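Local coordinates for protein unknown (Klebsiella pneumoniae, PDB 2A2L) that is of unknown function but belongs to the HbpS-like family of haem-degrading proteins and assembles from several copies of the same chain, at residues Q8-I12 and V39-G43; I12-Q18 and T46-Q50; V33-F37 and I49-A55; I62-A67 and A119-S123. All coordinates share one frame; numbering follows the deposited sequence.

In the fold
From the N terminus, strand 6-12 first meets the end of strand 36-41 in contact 1, closing a loop that contains helix 14-30. Contact 2 begins at Ile12, where the first segment of contact 1 ends, and carries the start of that helix to strand 46-51; the two cross along the chain. Contact 3 joins strands 36-41 and 46-51 as a beta hairpin, crosses contact 1 and ends on the same stretch as contact 2. Contact 4 follows in series, a longer loop bringing helix 59-72 against strand 116-123. That strand neighbours 36-41, so contacts 3 and 4 meet through Val36 N and Ser123 O, and all four contacts reach one antiparallel sheet.

Contact 1 (Q8-I12 and V39-G43); sequences QVQTI and VVDRG
Thr11 and Arg42 meet where strand 8-12 passes the end of strand 39-41, with the threonine hydroxyl at the centre. Thr11 OG1 accepts the backbone N-H of Arg42 at 3.0 Å, nearly straight at 166°, and also lies 3.2 Å from Arg42 CB. A chi1 of -166° turns this hydroxyl away from the threonine's own backbone N and beside its carbonyl carbon, where it faces the turn at Asp41 and Arg42. From CB the arginine chain runs back along strand 8-12, its CG 3.4 Å from Gln10 O, and bends at chi2 and chi3 lay the guanidinium across Val9. The two side chains stand at about a right angle: Val9 CG1 rests 3.7 Å above one guanidinium face, displaced toward the rim, while CG2 packs on the arginine CD. At the other end, Ile12 CG2 meets Val39 CG1 at 4.0 Å, again with the side chains roughly perpendicular. Asp41 OD1 accepts from Gly43 N, 39° out of the carboxylate plane, in an Asx turn, and also from Asn45 N, so it probably helps to hold the loop. A water touches Thr11 OG1 and, weakly, Asp41 OD2; the stronger partner of OD2 is Arg51 of a neighbouring subunit, in a salt bridge. Residues 8-11 also pair antiparallel with a strand of another neighbouring subunit. Chemically, then, one direct hydrogen bond fixes the turn against the strand and packing by Val9 and Ile12 does the rest, while the carboxylate probably serves the turn and the assembly at once.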
loop_
_atom_site.group_PDB
_atom_site.type_symbol
_atom_site.label_atom_id
_atom_site.label_comp_id
_atom_site.label_asym_id
_atom_site.label_seq_id
_atom_site.Cartn_x
_atom_site.Cartn_y
_atom_site.Cartn_z
ATOM N N GLN A 8 -4.610 31.242 15.721
ATOM C CA GLN A 8 -4.307 31.908 14.454
ATOM C C GLN A 8 -2.920 31.521 13.964
ATOM O O GLN A 8 -1.947 31.619 14.709
ATOM C CB GLN A 8 -4.357 33.421 14.624
ATOM C CG GLN A 8 -5.721 34.009 14.408
ATOM C CD GLN A 8 -6.062 35.085 15.430
ATOM O OE1 GLN A 8 -5.187 35.576 16.153
ATOM N NE2 GLN A 8 -7.338 35.463 15.490
ATOM N N VAL A 9 -2.840 31.067 12.716
ATOM C CA VAL A 9 -1.569 30.656 12.106
ATOM C C VAL A 9 -1.437 31.157 10.676
ATOM O O VAL A 9 -2.430 31.333 9.956
ATOM C CB VAL A 9 -1.352 29.123 12.103
ATOM C CG1 VAL A 9 -0.961 28.644 13.476
ATOM C CG2 VAL A 9 -2.586 28.385 11.586
ATOM N N GLN A 10 -0.189 31.376 10.288
ATOM C CA GLN A 10 0.166 31.776 8.947
ATOM C C GLN A 10 0.555 30.587 8.057
ATOM O O GLN A 10 1.306 29.711 8.465
ATOM C CB GLN A 10 1.299 32.784 9.018
ATOM C CG GLN A 10 1.223 33.837 7.945
ATOM C CD GLN A 10 0.442 35.066 8.356
ATOM O OE1 GLN A 10 0.075 35.893 7.510
ATOM N NE2 GLN A 10 0.180 35.198 9.661
ATOM N N THR A 11 0.005 30.575 6.846
ATOM C CA THR A 11 0.347 29.612 5.817
ATOM C C THR A 11 1.021 30.327 4.625
ATOM O O THR A 11 0.674 31.459 4.291
ATOM C CB THR A 11 -0.909 28.769 5.398
ATOM O OG1 THR A 11 -0.514 27.614 4.629
ATOM C CG2 THR A 11 -1.934 29.597 4.615
ATOM N N ILE A 12 2.003 29.686 4.006
ATOM C CA ILE A 12 2.558 30.201 2.749
ATOM C C ILE A 12 1.540 30.021 1.601
ATOM O O ILE A 12 0.622 29.191 1.689
ATOM C CB ILE A 12 3.990 29.606 2.424
ATOM C CG1 ILE A 12 4.707 30.416 1.328
ATOM C CG2 ILE A 12 3.933 28.121 2.083
ATOM C CD1 ILE A 12 6.237 30.229 1.250
ATOM N N VAL A 39 6.876 22.856 -2.813
ATOM C CA VAL A 39 6.488 23.678 -1.668
ATOM C C VAL A 39 5.195 23.140 -1.115
ATOM O O VAL A 39 4.243 22.920 -1.854
ATOM C CB VAL A 39 6.216 25.189 -2.016
ATOM C CG1 VAL A 39 5.915 25.993 -0.718
ATOM C CG2 VAL A 39 7.381 25.823 -2.744
ATOM N N VAL A 40 5.158 22.945 0.197
ATOM C CA VAL A 40 3.922 22.576 0.882
ATOM C C VAL A 40 3.440 23.758 1.708
ATOM O O VAL A 40 4.250 24.561 2.195
ATOM C CB VAL A 40 4.110 21.317 1.767
ATOM C CG1 VAL A 40 4.378 20.078 0.874
ATOM C CG2 VAL A 40 5.259 21.511 2.784
ATOM N N ASP A 41 2.124 23.881 1.856
ATOM C CA ASP A 41 1.589 24.869 2.796
ATOM C C ASP A 41 1.743 24.450 4.275
ATOM O O ASP A 41 2.352 23.408 4.579
ATOM C CB ASP A 41 0.157 25.264 2.427
ATOM C CG ASP A 41 -0.876 24.189 2.746
ATOM O OD1 ASP A 41 -0.617 23.313 3.601
ATOM O OD2 ASP A 41 -1.989 24.263 2.171
ATOM N N ARG A 42 1.183 25.263 5.173
ATOM C CA ARG A 42 1.375 25.151 6.638
ATOM C C ARG A 42 0.907 23.821 7.281
ATOM O O ARG A 42 1.417 23.394 8.334
ATOM C CB ARG A 42 0.663 26.334 7.295
ATOM C CG ARG A 42 0.668 26.394 8.803
ATOM C CD ARG A 42 -0.588 25.784 9.409
ATOM N NE ARG A 42 -0.280 25.183 10.700
ATOM C CZ ARG A 42 0.642 25.655 11.525
ATOM N NH1 ARG A 42 1.331 26.737 11.210
ATOM N NH2 ARG A 42 0.878 25.043 12.679
ATOM N N GLY A 43 -0.079 23.190 6.655
ATOM C CA GLY A 43 -0.505 21.852 7.070
ATOM C C GLY A 43 0.273 20.712 6.431
ATOM O O GLY A 43 -0.028 19.554 6.662
HETATM O O HOH W 1 -3.155 26.291 3.888
#

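Contact 2 (I12-Q18 and T46-Q50); sequences ITLAAAQ and TLLIQ
Leu47 pushes its CD1 methyl into the corner where Ile12 ends its strand and the helix begins. That methyl lies 3.6 Å from Ile12 O and 3.7 Å from Ile12 CG2, the two side chains crossing at a slant, and it also touches Thr13 O. Next along the strand, Leu48 meets the first turn of the helix: its CD1 is 4.2 Å from Leu14 CD1, its CB 4.3 Å from Ala17 CB, and the CG of Gln18 packs on Leu48 CD1. Two consecutive leucines can both point at the helix because Leu47 and Leu48 form a classic beta bulge opposite Val39. The start of the helix is set by Thr13 at the N-cap, whose OG1 accepts from Ala16 N at 3.3 Å, almost straight at 173°; a chi1 of 57° curls the hydroxyl back to that amide. Asn4 of a neighbouring subunit bonds the same OG1 through its backbone oxygen. Ala17 N completes the turn by bonding Thr13 O, so the carbonyl beside the Leu47 methyl is already engaged. Helix 14-18 and strand 46-50 run nearly parallel, 21° apart, with axes 8.2 Å from each other at closest. The helix lies over the hairpin, Ala17 reaching Val39 on the adjacent strand 36-41, while strand 46-51 pairs beyond it with a strand of a further neighbouring subunit, whose Glu25 and Gln50 receive the Gln18 amide.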
loop_
_atom_site.group_PDB
_atom_site.type_symbol
_atom_site.label_atom_id
_atom_site.label_comp_id
_atom_site.label_asym_id
_atom_site.label_seq_id
_atom_site.Cartn_x
_atom_site.Cartn_y
_atom_site.Cartn_z
ATOM N N ILE A 12 2.003 29.686 4.006
ATOM C CA ILE A 12 2.558 30.201 2.749
ATOM C C ILE A 12 1.540 30.021 1.601
ATOM O O ILE A 12 0.622 29.191 1.689
ATOM C CB ILE A 12 3.990 29.606 2.424
ATOM C CG1 ILE A 12 4.707 30.416 1.328
ATOM C CG2 ILE A 12 3.933 28.121 2.083
ATOM C CD1 ILE A 12 6.237 30.229 1.250
ATOM N N THR A 13 1.702 30.819 0.551
ATOM C CA THR A 13 0.751 30.903 -0.539
ATOM C C THR A 13 1.340 30.337 -1.834
ATOM O O THR A 13 2.549 30.121 -1.950
ATOM C CB THR A 13 0.339 32.375 -0.806
ATOM O OG1 THR A 13 1.514 33.160 -1.072
ATOM C CG2 THR A 13 -0.437 32.957 0.396
ATOM N N LEU A 14 0.470 30.105 -2.802
ATOM C CA LEU A 14 0.889 29.789 -4.140
ATOM C C LEU A 14 1.706 30.939 -4.753
ATOM O O LEU A 14 2.752 30.718 -5.359
ATOM C CB LEU A 14 -0.340 29.469 -4.992
ATOM C CG LEU A 14 -0.123 29.227 -6.480
ATOM C CD1 LEU A 14 0.928 28.152 -6.692
ATOM C CD2 LEU A 14 -1.442 28.835 -7.116
ATOM N N ALA A 15 1.230 32.163 -4.590
ATOM C CA ALA A 15 1.966 33.330 -5.055
ATOM C C ALA A 15 3.456 33.210 -4.745
ATOM O O ALA A 15 4.279 33.188 -5.659
ATOM C CB ALA A 15 1.390 34.586 -4.422
ATOM N N ALA A 16 3.773 33.113 -3.452
ATOM C CA ALA A 16 5.139 32.971 -2.931
ATOM C C ALA A 16 5.860 31.711 -3.418
ATOM O O ALA A 16 7.027 31.772 -3.802
ATOM C CB ALA A 16 5.106 32.985 -1.417
ATOM N N ALA A 17 5.155 30.580 -3.397
ATOM C CA ALA A 17 5.620 29.324 -3.999
ATOM C C ALA A 17 6.073 29.530 -5.427
ATOM O O ALA A 17 7.150 29.075 -5.814
ATOM C CB ALA A 17 4.530 28.257 -3.942
ATOM N N GLN A 18 5.248 30.213 -6.212
ATOM C CA GLN A 18 5.514 30.402 -7.631
ATOM C C GLN A 18 6.791 31.191 -7.878
ATOM O O GLN A 18 7.547 30.884 -8.793
ATOM C CB GLN A 18 4.348 31.112 -8.285
ATOM C CG GLN A 18 3.318 30.182 -8.825
ATOM C CD GLN A 18 2.037 30.909 -9.119
ATOM O OE1 GLN A 18 1.814 32.016 -8.633
ATOM N NE2 GLN A 18 1.177 30.295 -9.913
ATOM N N THR A 46 0.462 19.943 -0.386
ATOM C CA THR A 46 1.115 20.262 -1.614
ATOM C C THR A 46 0.532 21.555 -2.161
ATOM O O THR A 46 -0.671 21.646 -2.381
ATOM C CB THR A 46 0.896 19.135 -2.622
ATOM O OG1 THR A 46 1.091 17.882 -1.973
ATOM C CG2 THR A 46 1.847 19.245 -3.777
ATOM N N LEU A 47 1.381 22.562 -2.335
ATOM C CA LEU A 47 1.005 23.751 -3.097
ATOM C C LEU A 47 1.561 23.586 -4.493
ATOM O O LEU A 47 0.822 23.646 -5.458
ATOM C CB LEU A 47 1.591 25.024 -2.465
ATOM C CG LEU A 47 0.980 25.577 -1.184
ATOM C CD1 LEU A 47 1.824 26.742 -0.642
ATOM C CD2 LEU A 47 -0.441 26.021 -1.437
ATOM N N LEU A 48 2.867 23.366 -4.595
ATOM C CA LEU A 48 3.539 23.294 -5.886
ATOM C C LEU A 48 4.498 22.105 -5.956
ATOM O O LEU A 48 5.201 21.817 -4.987
ATOM C CB LEU A 48 4.310 24.578 -6.148
ATOM C CG LEU A 48 4.797 24.813 -7.577
ATOM C CD1 LEU A 48 4.519 26.256 -7.938
ATOM C CD2 LEU A 48 6.286 24.531 -7.683
ATOM N N ILE A 49 4.515 21.434 -7.112
ATOM C CA ILE A 49 5.637 20.576 -7.533
ATOM C C ILE A 49 6.056 20.902 -8.959
ATOM O O ILE A 49 5.227 20.875 -9.849
ATOM C CB ILE A 49 5.253 19.093 -7.504
ATOM C CG1 ILE A 49 4.949 18.646 -6.086
ATOM C CG2 ILE A 49 6.329 18.224 -8.176
ATOM C CD1 ILE A 49 4.334 17.234 -6.013
ATOM N N GLN A 50 7.337 21.177 -9.176
ATOM C CA GLN A 50 7.834 21.575 -10.487
ATOM C C GLN A 50 9.129 20.878 -10.898
ATOM O O GLN A 50 10.161 21.031 -10.237
ATOM C CB GLN A 50 8.062 23.078 -10.505
ATOM C CG GLN A 50 8.610 23.577 -11.799
ATOM C CD GLN A 50 8.651 25.067 -11.863
ATOM O OE1 GLN A 50 7.614 25.705 -12.035
ATOM N NE2 GLN A 50 9.848 25.644 -11.718
#

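Contact 3 (V33-F37 and I49-A55); sequences VAVVF and IQRMDEA
Phe37 and Gln50 form an antiparallel hydrogen-bonded pair, Phe37 N to Gln50 O at 2.9 Å and Gln50 N to Phe37 O at 2.8 Å, and Val36 with Arg51 is the non-hydrogen-bonded pair beside it. Past the regular strands, Met52 N reaches Val35 O at 3.2 Å from above the carbonyl plane, 38° out of it. A water donates both to that Val35 O and to Gln50 O. Met52 then folds its side chain back alongside Val35: its SD takes a weak bond from Val35 N at 3.3 Å, and a bend at chi3 of -138° brings CE to 3.6 Å from Val35 CG2, both side chains pointing the same way. On the face that carries Val36, its CG2 lies 3.6 Å from Arg51 CG, and its CG1 packs on Ile49 CG2. The type I turn from Met52 to Ala55 returns the chain, placing Ala55 CB 3.3 Å from Ala34 O. The arginine head leads on to Asp41 of a neighbouring subunit, in a salt bridge. Where regular pairing gives out, one more backbone bond, a weak N-H to sulfur bond and a shared water carry on the connection, while the start of Arg51 packs on Val36 and its guanidinium bonds across the interface.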
loop_
_atom_site.group_PDB
_atom_site.type_symbol
_atom_site.label_atom_id
_atom_site.label_comp_id
_atom_site.label_asym_id
_atom_site.label_seq_id
_atom_site.Cartn_x
_atom_site.Cartn_y
_atom_site.Cartn_z
ATOM N N VAL A 33 22.487 22.312 -13.252
ATOM C CA VAL A 33 21.787 21.167 -12.699
ATOM C C VAL A 33 20.268 21.262 -12.944
ATOM O O VAL A 33 19.703 22.343 -12.965
ATOM C CB VAL A 33 22.208 20.902 -11.190
ATOM C CG1 VAL A 33 21.552 21.881 -10.217
ATOM C CG2 VAL A 33 21.917 19.449 -10.772
ATOM N N ALA A 34 19.617 20.122 -13.138
ATOM C CA ALA A 34 18.166 20.058 -13.280
ATOM C C ALA A 34 17.516 19.422 -12.056
ATOM O O ALA A 34 17.792 18.269 -11.718
ATOM C CB ALA A 34 17.804 19.284 -14.509
ATOM N N VAL A 35 16.640 20.174 -11.396
ATOM C CA VAL A 35 16.011 19.692 -10.171
ATOM C C VAL A 35 14.486 19.669 -10.199
ATOM O O VAL A 35 13.869 20.397 -10.965
ATOM C CB VAL A 35 16.514 20.451 -8.931
ATOM C CG1 VAL A 35 18.034 20.326 -8.799
ATOM C CG2 VAL A 35 16.074 21.887 -8.958
ATOM N N VAL A 36 13.885 18.840 -9.339
ATOM C CA VAL A 36 12.514 19.086 -8.854
ATOM C C VAL A 36 12.436 20.069 -7.662
ATOM O O VAL A 36 13.245 19.995 -6.747
ATOM C CB VAL A 36 11.800 17.772 -8.551
ATOM C CG1 VAL A 36 10.267 17.958 -8.447
ATOM C CG2 VAL A 36 12.142 16.764 -9.636
ATOM N N PHE A 37 11.456 20.981 -7.687
ATOM C CA PHE A 37 11.177 21.889 -6.564
ATOM C C PHE A 37 9.767 21.661 -6.071
ATOM O O PHE A 37 8.823 21.551 -6.870
ATOM C CB PHE A 37 11.308 23.356 -6.988
ATOM C CG PHE A 37 11.080 24.362 -5.861
ATOM C CD1 PHE A 37 11.895 24.351 -4.709
ATOM C CD2 PHE A 37 10.082 25.344 -5.973
ATOM C CE1 PHE A 37 11.711 25.283 -3.663
ATOM C CE2 PHE A 37 9.877 26.304 -4.942
ATOM C CZ PHE A 37 10.697 26.278 -3.783
ATOM N N ILE A 49 4.515 21.434 -7.112
ATOM C CA ILE A 49 5.637 20.576 -7.533
ATOM C C ILE A 49 6.056 20.902 -8.959
ATOM O O ILE A 49 5.227 20.875 -9.849
ATOM C CB ILE A 49 5.253 19.093 -7.504
ATOM C CG1 ILE A 49 4.949 18.646 -6.086
ATOM C CG2 ILE A 49 6.329 18.224 -8.176
ATOM C CD1 ILE A 49 4.334 17.234 -6.013
ATOM N N GLN A 50 7.337 21.177 -9.176
ATOM C CA GLN A 50 7.834 21.575 -10.487
ATOM C C GLN A 50 9.129 20.878 -10.898
ATOM O O GLN A 50 10.161 21.031 -10.237
ATOM C CB GLN A 50 8.062 23.078 -10.505
ATOM C CG GLN A 50 8.610 23.577 -11.799
ATOM C CD GLN A 50 8.651 25.067 -11.863
ATOM O OE1 GLN A 50 7.614 25.705 -12.035
ATOM N NE2 GLN A 50 9.848 25.644 -11.718
ATOM N N ARG A 51 9.061 20.129 -11.996
ATOM C CA ARG A 51 10.177 19.302 -12.444
ATOM C C ARG A 51 10.830 19.815 -13.738
ATOM O O ARG A 51 10.202 19.870 -14.795
ATOM C CB ARG A 51 9.791 17.822 -12.567
ATOM C CG ARG A 51 10.958 16.958 -13.057
ATOM C CD ARG A 51 10.679 15.459 -13.046
ATOM N NE ARG A 51 9.978 15.005 -14.257
ATOM C CZ ARG A 51 10.551 14.803 -15.444
ATOM N NH1 ARG A 51 11.853 15.013 -15.620
ATOM N NH2 ARG A 51 9.817 14.382 -16.467
ATOM N N MET A 52 12.091 20.208 -13.626
ATOM C CA MET A 52 12.903 20.461 -14.797
ATOM C C MET A 52 13.020 19.227 -15.701
ATOM O O MET A 52 13.064 18.076 -15.232
ATOM C CB MET A 52 14.284 20.983 -14.394
ATOM C CG MET A 52 14.253 22.434 -13.920
ATOM S SD MET A 52 15.710 22.938 -13.036
ATOM C CE MET A 52 15.029 23.850 -11.727
ATOM N N ASP A 53 13.066 19.478 -17.005
ATOM C CA ASP A 53 12.803 18.444 -17.986
ATOM C C ASP A 53 13.917 17.398 -18.037
ATOM O O ASP A 53 13.690 16.281 -18.499
ATOM C CB ASP A 53 12.622 19.091 -19.352
ATOM C CG ASP A 53 11.445 20.066 -19.386
ATOM O OD1 ASP A 53 10.293 19.587 -19.349
ATOM O OD2 ASP A 53 11.680 21.295 -19.450
ATOM N N GLU A 54 15.104 17.785 -17.567
ATOM C CA GLU A 54 16.293 16.935 -17.490
ATOM C C GLU A 54 16.482 16.312 -16.092
ATOM O O GLU A 54 17.430 15.550 -15.889
ATOM C CB GLU A 54 17.556 17.780 -17.760
ATOM C CG GLU A 54 17.757 18.321 -19.196
ATOM C CD GLU A 54 17.556 17.264 -20.259
ATOM O OE1 GLU A 54 18.396 16.340 -20.341
ATOM O OE2 GLU A 54 16.557 17.360 -21.009
ATOM N N ALA A 55 15.611 16.654 -15.133
ATOM C CA ALA A 55 15.701 16.100 -13.775
ATOM C C ALA A 55 15.241 14.630 -13.664
ATOM O O ALA A 55 14.483 14.131 -14.515
ATOM C CB ALA A 55 14.950 16.981 -12.792
HETATM O O HOH W 2 12.245 23.053 -10.241
#

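Contact 4 (I62-A67 and A119-S123); sequences ISLNKA and AVGVS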
loop_
_atom_site.group_PDB
_atom_site.type_symbol
_atom_site.label_atom_id
_atom_site.label_comp_id
_atom_site.label_asym_id
_atom_site.label_seq_id
_atom_site.Cartn_x
_atom_site.Cartn_y
_atom_site.Cartn_z
ATOM N N ILE A 62 10.647 12.306 -3.736
ATOM C CA ILE A 62 11.715 12.818 -2.871
ATOM C C ILE A 62 11.545 14.304 -2.568
ATOM O O ILE A 62 11.531 14.697 -1.409
ATOM C CB ILE A 62 13.131 12.617 -3.473
ATOM C CG1 ILE A 62 13.429 11.140 -3.671
ATOM C CG2 ILE A 62 14.181 13.251 -2.551
ATOM C CD1 ILE A 62 14.579 10.888 -4.632
ATOM N N SER A 63 11.423 15.119 -3.608
ATOM C CA SER A 63 11.345 16.573 -3.430
ATOM C C SER A 63 10.136 17.009 -2.619
ATOM O O SER A 63 10.269 17.814 -1.687
ATOM C CB SER A 63 11.375 17.298 -4.775
ATOM O OG SER A 63 10.711 18.548 -4.675
ATOM N N LEU A 64 8.961 16.474 -2.964
ATOM C CA LEU A 64 7.744 16.642 -2.132
ATOM C C LEU A 64 7.956 16.222 -0.683
ATOM O O LEU A 64 7.691 16.974 0.246
ATOM C CB LEU A 64 6.540 15.901 -2.735
ATOM C CG LEU A 64 5.178 16.110 -2.061
ATOM C CD1 LEU A 64 4.755 17.571 -2.141
ATOM C CD2 LEU A 64 4.075 15.171 -2.608
ATOM N N ASN A 65 8.465 15.029 -0.465
ATOM C CA ASN A 65 8.586 14.566 0.918
ATOM C C ASN A 65 9.623 15.268 1.761
ATOM O O ASN A 65 9.488 15.319 2.974
ATOM C CB ASN A 65 8.762 13.067 0.972
ATOM C CG ASN A 65 7.600 12.362 0.379
ATOM O OD1 ASN A 65 6.435 12.759 0.584
ATOM N ND2 ASN A 65 7.885 11.326 -0.384
ATOM N N LYS A 66 10.648 15.806 1.112
ATOM C CA LYS A 66 11.576 16.699 1.786
ATOM C C LYS A 66 10.839 17.911 2.290
ATOM O O LYS A 66 11.111 18.354 3.381
ATOM C CB LYS A 66 12.727 17.127 0.869
ATOM C CG LYS A 66 13.749 16.032 0.608
ATOM C CD LYS A 66 14.745 16.448 -0.462
ATOM C CE LYS A 66 16.022 15.615 -0.432
ATOM N NZ LYS A 66 16.936 16.078 -1.521
ATOM N N ALA A 67 9.890 18.432 1.512
ATOM C CA ALA A 67 9.144 19.613 1.955
ATOM C C ALA A 67 8.250 19.212 3.127
ATOM O O ALA A 67 8.249 19.856 4.183
ATOM C CB ALA A 67 8.317 20.228 0.807
ATOM N N ALA A 119 6.939 24.585 3.987
ATOM C CA ALA A 119 8.310 24.172 3.719
ATOM C C ALA A 119 8.588 23.978 2.240
ATOM O O ALA A 119 7.663 23.881 1.430
ATOM C CB ALA A 119 8.615 22.902 4.447
ATOM N N VAL A 120 9.875 23.919 1.902
ATOM C CA VAL A 120 10.318 23.673 0.536
ATOM C C VAL A 120 11.150 22.395 0.490
ATOM O O VAL A 120 11.610 21.904 1.514
ATOM C CB VAL A 120 11.132 24.893 -0.059
ATOM C CG1 VAL A 120 10.343 26.209 0.046
ATOM C CG2 VAL A 120 12.505 25.048 0.635
ATOM N N GLY A 121 11.317 21.863 -0.712
ATOM C CA GLY A 121 12.076 20.643 -0.956
ATOM C C GLY A 121 12.674 20.688 -2.358
ATOM O O GLY A 121 11.990 21.043 -3.318
ATOM N N VAL A 122 13.962 20.362 -2.471
ATOM C CA VAL A 122 14.659 20.299 -3.769
ATOM C C VAL A 122 15.314 18.925 -3.899
ATOM O O VAL A 122 15.856 18.389 -2.932
ATOM C CB VAL A 122 15.737 21.422 -3.894
ATOM C CG1 VAL A 122 16.605 21.241 -5.141
ATOM C CG2 VAL A 122 15.084 22.781 -3.964
ATOM N N SER A 123 15.248 18.336 -5.081
ATOM C CA SER A 123 15.880 17.044 -5.296
ATOM C C SER A 123 16.389 16.960 -6.713
ATOM O O SER A 123 15.820 17.579 -7.602
ATOM C CB SER A 123 14.907 15.907 -5.009
ATOM O OG SER A 123 15.546 14.651 -5.125
HETATM O O HOH W 3 17.777 13.875 -3.452
#
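Lys66 NZ is gripped by several oxygens, the nearest across this contact being Val122 O at 2.9 Å, met in the carbonyl plane with a C=O...N angle of 153°. The ammonium also donates to a water at 3.0 Å, which is bonded in turn to Ser123 OG, and it has Asp130 as a salt-bridge partner and Gly105 O as a further acceptor. Its chain, extended beyond CG, runs past Gly121 to put NZ at Val122 O; Asp130, the carbonyl oxygens and the water probably compensate the buried charge. At Gly121 the CA atoms of helix and strand come closest: its CA lies 3.4 Å from Ser63 O in a CA-H...O contact, with Lys66 CB packed just beyond. Ala67 CA makes a similar contact with Val120 O, also at 3.4 Å, and the axes of the two segments pass only 5.8 Å apart at 150°. Ser63 OG, placed anti to its backbone N by a chi1 of 153°, approaches Gly121 O to 3.1 Å; it is also hydrogen-bonded to Ser38 OG, so whether its proton goes to Gly121 O is not settled. Nearer the helix start, Ile62 CG2 presses on Ser123 OG, while the CB atoms of Ser63 and Ser123 touch. Gly121, with no side chain, lets Ser63 O and Ala67 N come near, and the small Ala67 and Ala119 likewise keep the two elements close. Val120 and Val122 point away from the helix, toward helix 127-143 behind the sheet. Helix 59-72 thus lies closely against one face of the antiparallel sheet and helix 127-143 against the other, a layered alpha-beta-alpha arrangement of this HbpS-like fold.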